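PDB 7B04: nitrite oxidoreductase subunit A from Kuenenia stuttgartiensis, which belongs to the molybdopterin oxidoreductase family and carries molybdenum, two MD1 molecules and an iron/sulfur cluster. Local coordinates for residues Q215-T219 and D250-R254; D259-R265 and K606-E612. The contacts are given in a common frame with arbitrary orientation. Residues are numbered along the deposited sequence.

Contact 1. Residues Q215-T219 and D250-R254; sequences QGAGT and DAHNR
R254 lays one face of its guanidinium over the G216–A217 peptide, against G216 C and A217 N. It is the last residue of helix 238-254, and its chi1 m, chi2 t, chi3 p course folds the side chain back so that R254 NH2 meets D250 OD2 one turn earlier in a very short salt bridge, 2.4 Å. G216 O comes within 2.9 Å of R254 NE, but at an angle too poor for a hydrogen bond. Segment 215-219 is irregular: Q215 leaves helix 208-213 with positive phi (56/35), G216 keeps phi positive at 82/-12, A217 is extended (-77/128), and T219 enters a 3-10 turn (-62/-16). The CA atoms of T219 and D250 are 6.1 Å apart, the closest pair. D250, chi1 t, points toward the loop, D250 OD1 lying 3.6 Å from both A217 CB and T219 OG1; that hydroxyl is hydrogen-bonded to L262 O. Water 1 bridges the two segments: it donates to D250 OD1 at 3.1 Å and accepts weak bonds from G218 N and N253 ND2, each also 3.1 Å. The whole is a helix C-terminus, with an i to i+4 Asp–Arg salt bridge, packed on the loop that leads into strand 222-226 of the mixed sheet.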
loop_
_atom_site.group_PDB
_atom_site.type_symbol
_atom_site.label_atom_id
_atom_site.label_comp_id
_atom_site.label_asym_id
_atom_site.label_seq_id
_atom_site.Cartn_x
_atom_site.Cartn_y
_atom_site.Cartn_z
ATOM N N GLN B 215 -33.095 30.390 -1.485
ATOM C CA GLN B 215 -34.506 30.567 -1.825
ATOM C C GLN B 215 -35.378 30.583 -0.582
ATOM O O GLN B 215 -36.514 30.105 -0.584
ATOM C CB GLN B 215 -34.994 29.476 -2.775
ATOM C CG GLN B 215 -35.091 29.908 -4.214
ATOM C CD GLN B 215 -35.386 28.765 -5.152
ATOM O OE1 GLN B 215 -34.599 27.827 -5.283
ATOM N NE2 GLN B 215 -36.540 28.828 -5.806
ATOM N N GLY B 216 -34.858 31.141 0.491
ATOM C CA GLY B 216 -35.639 31.173 1.690
ATOM C C GLY B 216 -35.594 29.900 2.502
ATOM O O GLY B 216 -36.194 29.864 3.582
ATOM N N ALA B 217 -35.068 28.801 1.954
ATOM C CA ALA B 217 -34.949 27.565 2.723
ATOM C C ALA B 217 -33.781 27.649 3.687
ATOM O O ALA B 217 -32.643 27.887 3.264
ATOM C CB ALA B 217 -34.751 26.350 1.825
ATOM N N GLY B 218 -34.043 27.354 4.958
ATOM C CA GLY B 218 -32.961 27.288 5.922
ATOM C C GLY B 218 -32.207 25.990 5.774
ATOM O O GLY B 218 -30.998 25.922 5.998
ATOM N N THR B 219 -32.922 24.941 5.398
ATOM C CA THR B 219 -32.336 23.626 5.209
ATOM C C THR B 219 -31.280 23.597 4.117
ATOM O O THR B 219 -30.482 22.651 4.072
ATOM C CB THR B 219 -33.434 22.631 4.887
ATOM O OG1 THR B 219 -34.197 23.114 3.770
ATOM C CG2 THR B 219 -34.372 22.489 6.075
ATOM N N ASP B 250 -38.161 21.606 6.506
ATOM C CA ASP B 250 -38.397 22.917 5.911
ATOM C C ASP B 250 -39.881 23.259 5.923
ATOM O O ASP B 250 -40.258 24.413 6.157
ATOM C CB ASP B 250 -37.844 22.949 4.487
ATOM C CG ASP B 250 -37.904 24.330 3.871
ATOM O OD1 ASP B 250 -37.098 25.196 4.273
ATOM O OD2 ASP B 250 -38.753 24.549 2.982
ATOM N N ALA B 251 -40.737 22.268 5.664
ATOM C CA ALA B 251 -42.177 22.488 5.750
ATOM C C ALA B 251 -42.590 22.883 7.163
ATOM O O ALA B 251 -43.468 23.733 7.346
ATOM C CB ALA B 251 -42.928 21.235 5.299
ATOM N N HIS B 252 -41.974 22.270 8.177
ATOM C CA HIS B 252 -42.280 22.641 9.555
ATOM C C HIS B 252 -41.710 24.013 9.896
ATOM O O HIS B 252 -42.335 24.787 10.631
ATOM C CB HIS B 252 -41.739 21.584 10.517
ATOM C CG HIS B 252 -42.548 20.324 10.550
ATOM N ND1 HIS B 252 -43.735 20.220 11.244
ATOM C CD2 HIS B 252 -42.340 19.115 9.978
ATOM C CE1 HIS B 252 -44.223 19.002 11.096
ATOM N NE2 HIS B 252 -43.396 18.311 10.332
ATOM N N ASN B 253 -40.525 24.329 9.370
ATOM C CA ASN B 253 -39.885 25.603 9.680
ATOM C C ASN B 253 -40.643 26.771 9.061
ATOM O O ASN B 253 -40.974 27.744 9.749
ATOM C CB ASN B 253 -38.431 25.590 9.201
ATOM C CG ASN B 253 -37.553 24.668 10.027
ATOM O OD1 ASN B 253 -37.686 24.594 11.248
ATOM N ND2 ASN B 253 -36.645 23.963 9.360
ATOM N N ARG B 254 -40.923 26.698 7.761
ATOM C CA ARG B 254 -41.477 27.827 7.026
ATOM C C ARG B 254 -42.979 27.725 6.793
ATOM O O ARG B 254 -43.588 28.712 6.369
ATOM C CB ARG B 254 -40.753 27.969 5.681
ATOM C CG ARG B 254 -39.305 28.409 5.834
ATOM C CD ARG B 254 -38.457 28.091 4.612
ATOM N NE ARG B 254 -38.916 28.762 3.399
ATOM C CZ ARG B 254 -39.244 28.134 2.274
ATOM N NH1 ARG B 254 -39.647 28.828 1.217
ATOM N NH2 ARG B 254 -39.163 26.813 2.201
HETATM O O HOH W 1 -35.749 25.727 6.996
#

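Contact 2. Residues D259-R265 and K606-E612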
loop_
_atom_site.group_PDB
_atom_site.type_symbol
_atom_site.label_atom_id
_atom_site.label_comp_id
_atom_site.label_asym_id
_atom_site.label_seq_id
_atom_site.Cartn_x
_atom_site.Cartn_y
_atom_site.Cartn_z
ATOM N N ASP B 259 -44.627 21.089 -2.651
ATOM C CA ASP B 259 -43.970 21.576 -3.888
ATOM C C ASP B 259 -43.061 22.762 -3.590
ATOM O O ASP B 259 -42.199 23.034 -4.399
ATOM C CB ASP B 259 -44.979 21.822 -5.003
ATOM C CG ASP B 259 -45.793 20.596 -5.347
ATOM O OD1 ASP B 259 -45.406 19.524 -4.924
ATOM O OD2 ASP B 259 -46.816 20.743 -6.029
ATOM N N GLN B 260 -43.293 23.488 -2.511
ATOM C CA GLN B 260 -42.416 24.654 -2.256
ATOM C C GLN B 260 -41.369 24.344 -1.191
ATOM O O GLN B 260 -40.583 25.225 -0.892
ATOM C CB GLN B 260 -43.252 25.884 -1.911
ATOM C CG GLN B 260 -44.358 26.156 -2.914
ATOM C CD GLN B 260 -45.694 25.881 -2.286
ATOM O OE1 GLN B 260 -46.006 26.369 -1.204
ATOM N NE2 GLN B 260 -46.482 25.066 -2.956
ATOM N N ALA B 261 -41.366 23.115 -0.685
ATOM C CA ALA B 261 -40.442 22.640 0.367
ATOM C C ALA B 261 -39.134 22.146 -0.244
ATOM O O ALA B 261 -39.200 21.402 -1.197
ATOM C CB ALA B 261 -41.114 21.543 1.132
ATOM N N LEU B 262 -38.000 22.566 0.320
ATOM C CA LEU B 262 -36.659 22.151 -0.149
ATOM C C LEU B 262 -35.842 21.607 1.017
ATOM O O LEU B 262 -35.887 22.178 2.077
ATOM C CB LEU B 262 -35.943 23.338 -0.776
ATOM C CG LEU B 262 -36.850 24.432 -1.289
ATOM C CD1 LEU B 262 -36.619 25.690 -0.494
ATOM C CD2 LEU B 262 -36.565 24.679 -2.746
ATOM N N GLY B 263 -35.054 20.580 0.760
ATOM C CA GLY B 263 -34.288 19.905 1.783
ATOM C C GLY B 263 -32.807 20.196 1.706
ATOM O O GLY B 263 -32.367 21.232 1.190
ATOM N N GLY B 264 -32.025 19.247 2.204
ATOM C CA GLY B 264 -30.600 19.429 2.314
ATOM C C GLY B 264 -29.943 19.420 0.957
ATOM O O GLY B 264 -30.545 19.111 -0.066
ATOM N N ARG B 265 -28.693 19.845 0.937
ATOM C CA ARG B 265 -27.914 19.879 -0.287
ATOM C C ARG B 265 -26.909 18.737 -0.322
ATOM O O ARG B 265 -26.124 18.552 0.619
ATOM C CB ARG B 265 -27.220 21.219 -0.431
ATOM C CG ARG B 265 -28.156 22.233 -1.038
ATOM C CD ARG B 265 -27.430 23.459 -1.449
ATOM N NE ARG B 265 -27.000 23.356 -2.838
ATOM C CZ ARG B 265 -26.645 24.396 -3.583
ATOM N NH1 ARG B 265 -26.261 24.219 -4.841
ATOM N NH2 ARG B 265 -26.657 25.617 -3.059
ATOM N N LYS B 606 -39.104 12.185 -7.196
ATOM C CA LYS B 606 -38.952 13.637 -7.148
ATOM C C LYS B 606 -37.966 13.968 -6.037
ATOM O O LYS B 606 -38.298 13.829 -4.855
ATOM C CB LYS B 606 -40.290 14.327 -6.918
ATOM C CG LYS B 606 -40.161 15.823 -6.681
ATOM C CD LYS B 606 -41.519 16.482 -6.543
ATOM C CE LYS B 606 -41.384 17.932 -6.110
ATOM N NZ LYS B 606 -42.702 18.622 -6.066
ATOM N N GLY B 607 -36.765 14.395 -6.414
ATOM C CA GLY B 607 -35.767 14.794 -5.442
ATOM C C GLY B 607 -35.851 16.287 -5.181
ATOM O O GLY B 607 -36.052 17.084 -6.095
ATOM N N ARG B 608 -35.706 16.656 -3.909
ATOM C CA ARG B 608 -35.763 18.048 -3.481
ATOM C C ARG B 608 -34.485 18.461 -2.768
ATOM O O ARG B 608 -34.483 19.423 -1.992
ATOM C CB ARG B 608 -36.996 18.277 -2.609
ATOM C CG ARG B 608 -38.140 17.419 -3.094
ATOM C CD ARG B 608 -39.466 17.702 -2.455
ATOM N NE ARG B 608 -40.484 16.915 -3.142
ATOM C CZ ARG B 608 -41.742 16.798 -2.741
ATOM N NH1 ARG B 608 -42.147 17.424 -1.650
ATOM N NH2 ARG B 608 -42.593 16.055 -3.434
ATOM N N ALA B 609 -33.400 17.742 -3.026
ATOM C CA ALA B 609 -32.080 18.059 -2.509
ATOM C C ALA B 609 -31.260 18.593 -3.673
ATOM O O ALA B 609 -31.047 17.882 -4.661
ATOM C CB ALA B 609 -31.422 16.824 -1.894
ATOM N N LEU B 610 -30.797 19.832 -3.552
ATOM C CA LEU B 610 -30.063 20.489 -4.625
ATOM C C LEU B 610 -28.583 20.157 -4.497
ATOM O O LEU B 610 -27.951 20.491 -3.490
ATOM C CB LEU B 610 -30.289 21.999 -4.581
ATOM C CG LEU B 610 -29.617 22.821 -5.681
ATOM C CD1 LEU B 610 -30.121 22.397 -7.052
ATOM C CD2 LEU B 610 -29.866 24.301 -5.447
ATOM N N ASP B 611 -28.033 19.499 -5.512
ATOM C CA ASP B 611 -26.638 19.090 -5.457
ATOM C C ASP B 611 -25.722 20.307 -5.378
ATOM O O ASP B 611 -26.026 21.382 -5.902
ATOM C CB ASP B 611 -26.286 18.243 -6.678
ATOM C CG ASP B 611 -27.045 16.931 -6.713
ATOM O OD1 ASP B 611 -27.427 16.432 -5.635
ATOM O OD2 ASP B 611 -27.262 16.401 -7.822
ATOM N N GLU B 612 -24.590 20.128 -4.700
ATOM C CA GLU B 612 -23.597 21.179 -4.545
ATOM C C GLU B 612 -22.208 20.559 -4.604
ATOM O O GLU B 612 -22.020 19.385 -4.277
ATOM C CB GLU B 612 -23.788 21.944 -3.222
ATOM C CG GLU B 612 -22.721 22.999 -2.928
ATOM C CD GLU B 612 -22.961 23.735 -1.626
ATOM O OE1 GLU B 612 -24.041 23.553 -1.030
ATOM O OE2 GLU B 612 -22.063 24.489 -1.194
#
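Two irregular segments run side by side here, their end-to-end directions 32° apart, at the outermost strand, 265-266, of the mixed sheet in this molybdopterin oxidoreductase fold. The main-chain tie is G263 N to R608 O, 3.0 Å and nearly straight at 168°, close to where L262 and R608 bring their CA atoms within 5.4 Å. Beyond it, G264 O receives a CA-H...O contact from A609 CA at 3.1 Å, and L610 O receives one from R265 CA at 3.3 Å.

R265 does most of the polar work. R265 NE donates to L610 O (3.1 Å) and R265 NH1 to D611 O (3.0 Å, 174°), so one side chain satisfies two successive carbonyls; NH1 is also bonded to M642 O. The R265 backbone meanwhile pairs with F222 and G224 in the neighbouring strand. E612 OE1 lies over one face of the guanidinium, 3.5 Å from R265 NE, a salt bridge of charge alone, since no N-H points at it; K223 is the stronger partner of that carboxylate. R608 sends its guanidinium to D588, while its backbone N donates to N244 OD1. At the far end D259 OD1 and K606 NZ form a salt bridge, 3.1 Å, reached by an all-t lysine. On the guanidinium face opposite E612 OE1 sits L610 CD2, 3.7 Å from R265 NH1.

Contacts 1 and 2 follow each other along the chain, with centres 11 Å apart, and meet at L262. L262 O is 2.6 Å from T219 OG1, a probable hydrogen bond, and L262 CD1 presses on A217 CB at 3.0 Å. Contact 1 is largely buried yet farther from the chain's centre (32 Å against 25 Å); contact 2 is partly buried, with D259 exposed at one end. Both adjoin the same margin of the mixed sheet: 215-219 leads into 222-226, the strand next to the outermost one, 265-266, where 259-265 ends. Their chemistry differs: contact 1 joins its segments through a water and an arginine face, contact 2 through direct hydrogen bonds and salt bridges.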